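Local structure of mandalate racemase/muconate lactonizing enzyme (Unidentified, 4E4U) at residues Y22-K27 with G38-A43; L179-L184 with A217-K222; P254-E259 with A276-L281. The protein probably works as a mandelate racemase/muconate lactonizing-type enzyme of the enolase superfamily, although its substrate and the reaction it performs are not established. All blocks are in the same frame, centred on the assembly; numbering follows the deposited sequence.

Overall arrangement
Three local contacts follow one another along the chain; none encloses or crosses another. Contact 1 closes first, where residues 22-27 and 38-43 bring together the arms of a β-hairpin in the N-terminal domain. The chain then enters the barrel domain, where contact 2 (179-184 with 217-222) spans a strand and joins two successive outer helices. Contact 3 (254-259 with 276-281) follows, closing a β-α-β crossover around helix 263-272. Contacts 1 and 2 lie on opposite sides of the chain's centre, their centres about 35 Å apart. Contact 3 comes within about 4 Å of contact 1, nearest atom to nearest atom, without touching it, where the barrel meets the N-terminal domain.

Contact 1 (Y22-K27 with G38-A43); sequences YWIFVK and GEIYSA
Phe25 and Glu39 form a non-hydrogen-bonded antiparallel pair whose side chains lie side by side and point the same way. Ring atom CE1 of Phe25 meets OE1 of Glu39 at 3.4 Å, with ring and carboxylate planes turned 67° apart. Glu39 sets CG anti to its backbone N (chi1 -177°) and stays extended beyond it, and its other oxygen, OE2, reaches CB of Trp23 at 3.7 Å. The other face of the sheet is aliphatic. There CG2 of Ile24 packs on CB of Ile40 at 3.9 Å, while CD1 of Ile40 touches CG1 of Val26 at 3.8 Å, the latter two side chains crossing at about a right angle.

Backbone bonds set the two arms in register. Val26 and Gly38 exchange a reciprocal pair, and Ile40 N gives a further bond to Ile24 O at 2.9 Å. The two segments are the arms of a β-hairpin, which strand 3-12 completes as the three-stranded antiparallel sheet of an enolase-type N-terminal domain. Toward Tyr22 two waters bridge the arms. One water accepts from Ile24 N and donates both to Ile40 O and, at 2.7 Å, to OE2 of Glu39, thereby coupling the carboxylate to the backbone of both arms. A second water accepts from Tyr22 OH and donates to Ser42 O; the same hydroxyl oxygen lies 4.0 Å from CB of Ala43.

Further out, two backbone N-H groups also grip the carboxylate: Glu39 OE2 accepts from Gly313 N and OE1 from Gly316 N, around the start of helix 314-325, so that the hairpin is stitched directly to the barrel domain. On the aliphatic face, Ile54 of helix 47-61 covers Ile24, Val26 and Ile40 together.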
loop_
_atom_site.group_PDB
_atom_site.type_symbol
_atom_site.label_atom_id
_atom_site.label_comp_id
_atom_site.label_asym_id
_atom_site.label_seq_id
_atom_site.Cartn_x
_atom_site.Cartn_y
_atom_site.Cartn_z
ATOM N N TYR A 22 44.675 -2.973 10.690
ATOM C CA TYR A 22 45.481 -3.234 9.501
ATOM C C TYR A 22 44.756 -2.730 8.275
ATOM O O TYR A 22 43.529 -2.630 8.268
ATOM C CB TYR A 22 45.813 -4.733 9.348
ATOM C CG TYR A 22 44.593 -5.615 9.423
ATOM C CD1 TYR A 22 43.786 -5.823 8.304
ATOM C CD2 TYR A 22 44.216 -6.209 10.620
ATOM C CE1 TYR A 22 42.643 -6.604 8.378
ATOM C CE2 TYR A 22 43.085 -6.997 10.701
ATOM C CZ TYR A 22 42.297 -7.186 9.585
ATOM O OH TYR A 22 41.172 -7.965 9.690
ATOM N N TRP A 23 45.524 -2.410 7.242
ATOM C CA TRP A 23 44.963 -1.998 5.962
ATOM C C TRP A 23 45.390 -2.982 4.888
ATOM O O TRP A 23 46.548 -3.403 4.842
ATOM C CB TRP A 23 45.420 -0.583 5.607
ATOM C CG TRP A 23 44.994 0.445 6.615
ATOM C CD1 TRP A 23 43.881 0.401 7.416
ATOM C CD2 TRP A 23 45.682 1.660 6.952
ATOM N NE1 TRP A 23 43.831 1.522 8.215
ATOM C CE2 TRP A 23 44.924 2.309 7.949
ATOM C CE3 TRP A 23 46.861 2.261 6.497
ATOM C CZ2 TRP A 23 45.319 3.527 8.514
ATOM C CZ3 TRP A 23 47.246 3.477 7.053
ATOM C CH2 TRP A 23 46.478 4.095 8.047
ATOM N N ILE A 24 44.440 -3.355 4.034
ATOM C CA ILE A 24 44.683 -4.350 3.000
ATOM C C ILE A 24 44.847 -3.674 1.649
ATOM O O ILE A 24 43.870 -3.177 1.081
ATOM C CB ILE A 24 43.515 -5.354 2.911
ATOM C CG1 ILE A 24 43.244 -5.997 4.273
ATOM C CG2 ILE A 24 43.815 -6.414 1.867
ATOM C CD1 ILE A 24 41.966 -6.827 4.309
ATOM N N PHE A 25 46.072 -3.661 1.127
ATOM C CA PHE A 25 46.338 -3.031 -0.162
ATOM C C PHE A 25 46.615 -4.070 -1.234
ATOM O O PHE A 25 47.200 -5.118 -0.957
ATOM C CB PHE A 25 47.538 -2.078 -0.074
ATOM C CG PHE A 25 47.370 -0.974 0.931
ATOM C CD1 PHE A 25 46.345 -0.045 0.807
ATOM C CD2 PHE A 25 48.259 -0.848 1.993
ATOM C CE1 PHE A 25 46.199 0.978 1.735
ATOM C CE2 PHE A 25 48.119 0.170 2.913
ATOM C CZ PHE A 25 47.087 1.082 2.790
ATOM N N VAL A 26 46.210 -3.767 -2.462
ATOM C CA VAL A 26 46.586 -4.584 -3.609
ATOM C C VAL A 26 47.269 -3.713 -4.657
ATOM O O VAL A 26 46.878 -2.557 -4.872
ATOM C CB VAL A 26 45.363 -5.306 -4.221
ATOM C CG1 VAL A 26 44.851 -6.380 -3.267
ATOM C CG2 VAL A 26 44.255 -4.310 -4.572
ATOM N N LYS A 27 48.313 -4.255 -5.278
ATOM C CA LYS A 27 49.006 -3.573 -6.366
ATOM C C LYS A 27 48.935 -4.424 -7.625
ATOM O O LYS A 27 49.310 -5.597 -7.612
ATOM C CB LYS A 27 50.460 -3.271 -5.988
ATOM C CG LYS A 27 50.602 -2.171 -4.946
ATOM C CD LYS A 27 52.066 -1.895 -4.586
ATOM C CE LYS A 27 52.857 -1.335 -5.764
ATOM N NZ LYS A 27 54.278 -1.075 -5.425
ATOM N N GLY A 38 45.030 -0.368 -4.953
ATOM C CA GLY A 38 43.685 -0.362 -4.412
ATOM C C GLY A 38 43.679 -0.803 -2.964
ATOM O O GLY A 38 44.704 -1.259 -2.431
ATOM N N GLU A 39 42.527 -0.660 -2.321
ATOM C CA GLU A 39 42.364 -1.040 -0.926
ATOM C C GLU A 39 41.079 -1.838 -0.774
ATOM O O GLU A 39 40.081 -1.560 -1.448
ATOM C CB GLU A 39 42.346 0.188 -0.005
ATOM C CG GLU A 39 42.249 -0.190 1.467
ATOM C CD GLU A 39 42.591 0.930 2.432
ATOM O OE1 GLU A 39 42.941 2.054 2.001
ATOM O OE2 GLU A 39 42.509 0.668 3.653
ATOM N N ILE A 40 41.127 -2.837 0.102
ATOM C CA ILE A 40 40.015 -3.730 0.367
ATOM C C ILE A 40 39.500 -3.498 1.782
ATOM O O ILE A 40 40.290 -3.462 2.726
ATOM C CB ILE A 40 40.482 -5.189 0.214
ATOM C CG1 ILE A 40 40.816 -5.468 -1.253
ATOM C CG2 ILE A 40 39.451 -6.171 0.766
ATOM C CD1 ILE A 40 41.523 -6.775 -1.510
ATOM N N TYR A 41 38.184 -3.330 1.930
ATOM C CA TYR A 41 37.580 -3.144 3.245
ATOM C C TYR A 41 36.732 -4.369 3.539
ATOM O O TYR A 41 35.628 -4.521 3.006
ATOM C CB TYR A 41 36.720 -1.880 3.287
ATOM C CG TYR A 41 36.308 -1.437 4.679
ATOM C CD1 TYR A 41 37.237 -0.882 5.543
ATOM C CD2 TYR A 41 34.995 -1.547 5.118
ATOM C CE1 TYR A 41 36.881 -0.461 6.808
ATOM C CE2 TYR A 41 34.625 -1.119 6.390
ATOM C CZ TYR A 41 35.579 -0.581 7.230
ATOM O OH TYR A 41 35.246 -0.150 8.497
ATOM N N SER A 42 37.269 -5.269 4.359
ATOM C CA SER A 42 36.572 -6.506 4.690
ATOM C C SER A 42 37.261 -7.166 5.866
ATOM O O SER A 42 38.463 -7.430 5.814
ATOM C CB SER A 42 36.599 -7.465 3.498
ATOM O OG SER A 42 35.765 -8.581 3.736
ATOM N N ALA A 43 36.502 -7.446 6.919
ATOM C CA ALA A 43 37.078 -8.051 8.116
ATOM C C ALA A 43 36.217 -9.164 8.698
ATOM O O ALA A 43 36.341 -9.495 9.876
ATOM C CB ALA A 43 37.375 -6.985 9.171
HETATM O O HOH W 1 40.420 -8.809 7.287
HETATM O O HOH W 2 41.958 -1.928 4.292
#

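Contact 2 (L179-L184 with A217-K222); sequences LSLEVL and AIRLAK
Leu184 divides its two methyl groups between Leu220 and Arg219, and the close packing of the contact gathers round it. Its CD2 rests on CB of Leu220 at 3.8 Å. Its CD1 lies over one face of the Arg219 guanidinium, 3.5 Å above the plane and offset toward the rim, the two side chains crossing at about a right angle. Leu181 comes from a different direction: its CD2 meets NH2 of Arg219 at 3.5 Å, in the plane of the group and at its edge.

Looser packing marks the Leu179 end. CD1 of Leu179 stands 4.1 Å from CD2 of Leu220, and a water bridges the segments, donating to Leu179 O and accepting from Arg219 NH1. Here the first turn of helix 181-198 meets the middle of helix 214-224; the two are consecutive outer helices of the (β/α) barrel. Gln178 OE1 also takes a bond from NH1, while NE and NH2 form salt bridges with Asp228 and Asp203 of a neighbouring subunit. The buried cation, flanked by leucine methyls, is thus probably compensated by acids across the interface, so the helix pair also contributes to subunit contact.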
loop_
_atom_site.group_PDB
_atom_site.type_symbol
_atom_site.label_atom_id
_atom_site.label_comp_id
_atom_site.label_asym_id
_atom_site.label_seq_id
_atom_site.Cartn_x
_atom_site.Cartn_y
_atom_site.Cartn_z
ATOM N N LEU A 179 18.799 0.532 24.926
ATOM C CA LEU A 179 19.695 1.341 25.754
ATOM C C LEU A 179 19.065 1.698 27.092
ATOM O O LEU A 179 17.884 2.033 27.167
ATOM C CB LEU A 179 20.074 2.644 25.051
ATOM C CG LEU A 179 20.756 2.524 23.694
ATOM C CD1 LEU A 179 21.077 3.915 23.160
ATOM C CD2 LEU A 179 22.014 1.671 23.783
ATOM N N SER A 180 19.869 1.645 28.147
ATOM C CA SER A 180 19.414 2.039 29.477
ATOM C C SER A 180 19.181 3.543 29.558
ATOM O O SER A 180 19.691 4.309 28.741
ATOM C CB SER A 180 20.467 1.671 30.517
ATOM O OG SER A 180 21.572 2.553 30.411
ATOM N N LEU A 181 18.430 3.966 30.569
ATOM C CA LEU A 181 18.229 5.392 30.818
ATOM C C LEU A 181 19.547 6.130 31.035
ATOM O O LEU A 181 19.713 7.250 30.564
ATOM C CB LEU A 181 17.324 5.609 32.028
ATOM C CG LEU A 181 15.868 5.215 31.801
ATOM C CD1 LEU A 181 15.164 5.127 33.144
ATOM C CD2 LEU A 181 15.168 6.208 30.880
ATOM N N GLU A 182 20.483 5.520 31.757
ATOM C CA GLU A 182 21.763 6.182 31.981
ATOM C C GLU A 182 22.526 6.400 30.674
ATOM O O GLU A 182 23.169 7.438 30.486
ATOM C CB GLU A 182 22.603 5.411 32.991
ATOM C CG GLU A 182 22.079 5.578 34.400
ATOM C CD GLU A 182 22.894 4.828 35.421
ATOM O OE1 GLU A 182 23.244 3.654 35.164
ATOM O OE2 GLU A 182 23.176 5.417 36.482
ATOM N N VAL A 183 22.448 5.440 29.757
ATOM C CA VAL A 183 23.109 5.611 28.469
ATOM C C VAL A 183 22.369 6.652 27.624
ATOM O O VAL A 183 23.003 7.502 27.000
ATOM C CB VAL A 183 23.287 4.272 27.733
ATOM C CG1 VAL A 183 23.763 4.489 26.303
ATOM C CG2 VAL A 183 24.272 3.393 28.498
ATOM N N LEU A 184 21.035 6.618 27.632
ATOM C CA LEU A 184 20.263 7.642 26.927
ATOM C C LEU A 184 20.616 9.033 27.456
ATOM O O LEU A 184 20.806 9.968 26.678
ATOM C CB LEU A 184 18.759 7.391 27.054
ATOM C CG LEU A 184 18.211 6.138 26.359
ATOM C CD1 LEU A 184 16.779 5.856 26.793
ATOM C CD2 LEU A 184 18.277 6.299 24.842
ATOM N N ALA A 217 16.144 3.047 19.346
ATOM C CA ALA A 217 16.623 4.126 18.482
ATOM C C ALA A 217 15.634 5.284 18.426
ATOM O O ALA A 217 16.029 6.448 18.408
ATOM C CB ALA A 217 16.925 3.609 17.087
ATOM N N ILE A 218 14.345 4.973 18.398
ATOM C CA ILE A 218 13.320 6.013 18.391
ATOM C C ILE A 218 13.295 6.798 19.709
ATOM O O ILE A 218 13.227 8.039 19.702
ATOM C CB ILE A 218 11.937 5.417 18.023
ATOM C CG1 ILE A 218 11.951 5.011 16.546
ATOM C CG2 ILE A 218 10.803 6.405 18.314
ATOM C CD1 ILE A 218 10.803 4.106 16.158
ATOM N N ARG A 219 13.376 6.096 20.840
ATOM C CA ARG A 219 13.486 6.766 22.141
ATOM C C ARG A 219 14.686 7.713 22.167
ATOM O O ARG A 219 14.587 8.849 22.635
ATOM C CB ARG A 219 13.586 5.754 23.288
ATOM C CG ARG A 219 12.266 5.080 23.627
ATOM C CD ARG A 219 12.440 4.057 24.729
ATOM N NE ARG A 219 12.848 4.652 26.002
ATOM C CZ ARG A 219 13.376 3.966 27.008
ATOM N NH1 ARG A 219 13.577 2.656 26.895
ATOM N NH2 ARG A 219 13.711 4.587 28.130
ATOM N N LEU A 220 15.813 7.251 21.631
ATOM C CA LEU A 220 17.022 8.069 21.606
ATOM C C LEU A 220 16.842 9.276 20.689
ATOM O O LEU A 220 17.179 10.400 21.055
ATOM C CB LEU A 220 18.229 7.236 21.171
ATOM C CG LEU A 220 19.536 8.023 21.007
ATOM C CD1 LEU A 220 19.902 8.789 22.280
ATOM C CD2 LEU A 220 20.669 7.080 20.588
ATOM N N ALA A 221 16.294 9.050 19.499
ATOM C CA ALA A 221 16.094 10.141 18.550
ATOM C C ALA A 221 15.265 11.279 19.149
ATOM O O ALA A 221 15.590 12.452 18.958
ATOM C CB ALA A 221 15.455 9.631 17.266
ATOM N N LYS A 222 14.209 10.947 19.892
ATOM C CA LYS A 222 13.366 11.997 20.470
ATOM C C LYS A 222 14.164 12.892 21.412
ATOM O O LYS A 222 13.920 14.091 21.466
ATOM C CB LYS A 222 12.132 11.421 21.173
ATOM C CG LYS A 222 11.185 10.613 20.282
ATOM C CD LYS A 222 11.152 11.049 18.813
ATOM C CE LYS A 222 10.198 12.195 18.560
ATOM N NZ LYS A 222 10.078 12.464 17.090
HETATM O O HOH W 3 15.607 1.542 28.568
#

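Contact 3 (P254-E259 with A276-L281)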
loop_
_atom_site.group_PDB
_atom_site.type_symbol
_atom_site.label_atom_id
_atom_site.label_comp_id
_atom_site.label_asym_id
_atom_site.label_seq_id
_atom_site.Cartn_x
_atom_site.Cartn_y
_atom_site.Cartn_z
ATOM N N PRO A 254 17.908 13.360 10.110
ATOM C CA PRO A 254 18.232 12.502 8.960
ATOM C C PRO A 254 18.898 11.200 9.390
ATOM O O PRO A 254 19.776 11.228 10.254
ATOM C CB PRO A 254 19.222 13.357 8.163
ATOM C CG PRO A 254 18.841 14.757 8.495
ATOM C CD PRO A 254 18.495 14.705 9.970
ATOM N N ILE A 255 18.483 10.079 8.806
ATOM C CA ILE A 255 19.158 8.809 9.046
ATOM C C ILE A 255 20.247 8.598 8.006
ATOM O O ILE A 255 20.011 8.732 6.799
ATOM C CB ILE A 255 18.184 7.612 9.026
ATOM C CG1 ILE A 255 17.056 7.821 10.049
ATOM C CG2 ILE A 255 18.934 6.304 9.276
ATOM C CD1 ILE A 255 17.519 8.178 11.458
ATOM N N ALA A 256 21.453 8.305 8.489
ATOM C CA ALA A 256 22.586 7.977 7.630
ATOM C C ALA A 256 22.973 6.534 7.875
ATOM O O ALA A 256 23.032 6.086 9.018
ATOM C CB ALA A 256 23.775 8.893 7.929
ATOM N N THR A 257 23.254 5.803 6.808
ATOM C CA THR A 257 23.747 4.450 6.972
ATOM C C THR A 257 24.442 3.975 5.712
ATOM O O THR A 257 24.355 4.619 4.667
ATOM C CB THR A 257 22.612 3.479 7.361
ATOM O OG1 THR A 257 23.179 2.331 7.990
ATOM C CG2 THR A 257 21.775 3.080 6.140
ATOM N N GLY A 258 25.116 2.836 5.796
ATOM C CA GLY A 258 25.613 2.201 4.593
ATOM C C GLY A 258 26.994 1.604 4.650
ATOM O O GLY A 258 27.386 0.900 3.715
ATOM N N GLU A 259 27.748 1.861 5.716
ATOM C CA GLU A 259 29.130 1.379 5.739
ATOM C C GLU A 259 29.228 -0.141 5.782
ATOM O O GLU A 259 30.278 -0.700 5.472
ATOM C CB GLU A 259 29.910 1.970 6.902
ATOM C CG GLU A 259 29.603 1.344 8.238
ATOM C CD GLU A 259 30.139 2.181 9.370
ATOM O OE1 GLU A 259 31.099 1.747 10.040
ATOM O OE2 GLU A 259 29.601 3.292 9.575
ATOM N N ALA A 276 16.983 5.494 4.668
ATOM C CA ALA A 276 18.007 6.496 4.952
ATOM C C ALA A 276 18.005 7.555 3.869
ATOM O O ALA A 276 17.619 7.284 2.731
ATOM C CB ALA A 276 19.385 5.844 5.050
ATOM N N SER A 277 18.459 8.757 4.215
ATOM C CA SER A 277 18.564 9.845 3.247
ATOM C C SER A 277 20.009 10.249 2.991
ATOM O O SER A 277 20.277 11.114 2.160
ATOM C CB SER A 277 17.775 11.060 3.713
ATOM O OG SER A 277 18.254 11.505 4.966
ATOM N N ILE A 278 20.933 9.632 3.721
ATOM C CA ILE A 278 22.356 9.903 3.572
ATOM C C ILE A 278 23.049 8.549 3.513
ATOM O O ILE A 278 22.937 7.753 4.444
ATOM C CB ILE A 278 22.891 10.743 4.753
ATOM C CG1 ILE A 278 22.213 12.121 4.777
ATOM C CG2 ILE A 278 24.405 10.913 4.672
ATOM C CD1 ILE A 278 22.414 12.883 6.082
ATOM N N LEU A 279 23.725 8.274 2.396
ATOM C CA LEU A 279 24.326 6.966 2.160
ATOM C C LEU A 279 25.820 6.985 2.413
ATOM O O LEU A 279 26.569 7.712 1.750
ATOM C CB LEU A 279 24.073 6.500 0.730
ATOM C CG LEU A 279 22.627 6.432 0.279
ATOM C CD1 LEU A 279 22.528 5.743 -1.077
ATOM C CD2 LEU A 279 21.774 5.711 1.299
ATOM N N GLN A 280 26.242 6.166 3.367
ATOM C CA GLN A 280 27.625 6.113 3.809
ATOM C C GLN A 280 28.354 4.911 3.221
ATOM O O GLN A 280 28.970 4.113 3.932
ATOM C CB GLN A 280 27.671 6.101 5.329
ATOM C CG GLN A 280 26.987 7.314 5.930
ATOM C CD GLN A 280 26.898 7.252 7.428
ATOM O OE1 GLN A 280 26.390 6.282 7.992
ATOM N NE2 GLN A 280 27.380 8.300 8.091
ATOM N N LEU A 281 28.299 4.798 1.903
ATOM C CA LEU A 281 29.035 3.753 1.217
ATOM C C LEU A 281 30.533 3.874 1.506
ATOM O O LEU A 281 31.069 4.982 1.651
ATOM C CB LEU A 281 28.759 3.837 -0.290
ATOM C CG LEU A 281 29.208 5.113 -1.016
ATOM C CD1 LEU A 281 30.646 5.032 -1.525
ATOM C CD2 LEU A 281 28.271 5.429 -2.170
HETATM O O HOH W 4 16.127 10.123 6.691
HETATM O O HOH W 5 27.305 3.636 8.017
#
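Ala256 and Gln280 bring a small methyl against a flat amide: CB of Ala256 lies 3.6 Å from CD of Gln280. Gln280 sets CG anti to its carbonyl carbon (chi1 -58°) and then runs extended, passing its amide beside the Ala256-Thr257 backbone. Next to this pair, CB of Ala256 meets CB of Ile278 at 3.8 Å, and CD1 of Ile278 reaches back to CB of Pro254. Ala256, Ile278 and Gln280 all touch Trp231 of the preceding barrel strand. Thr257 points to the other face, where its CG2 packs against CB of Ala276 at 3.8 Å and its side chain touches Leu270 of helix 263-272.

That helix connects the two segments in a β-α-β crossover, the repeating unit of the barrel, and the strands it joins are parallel. Ile255 O accepts from Ser277 N at 3.0 Å and, weakly, from Ile278 N. Thr257 then donates through N to Ile278 O and accepts through O from Gln280 N at 2.8 Å. Gly258 follows with a phi of 139°, a backbone shape open to glycine because it has no CB to meet the preceding carbonyl O or the nearby Gln280 N.

Just past the strand ends, polar groups converge. A water accepts from Glu259 N and donates to Glu259 OE2 and, at 2.8 Å, to OE1 of Gln280. Through NE2 the Gln280 amide donates to Glu233 OE1, while OE2 of Glu233 lies close to OE2 of Glu259. The NE2 bond to the carboxylate, with the water donating to OE1, supports this orientation of the amide, which joins Glu233 directly and Glu259 through the water at the C-terminal ends of the strands, the side on which enolase-superfamily barrels carry their active sites.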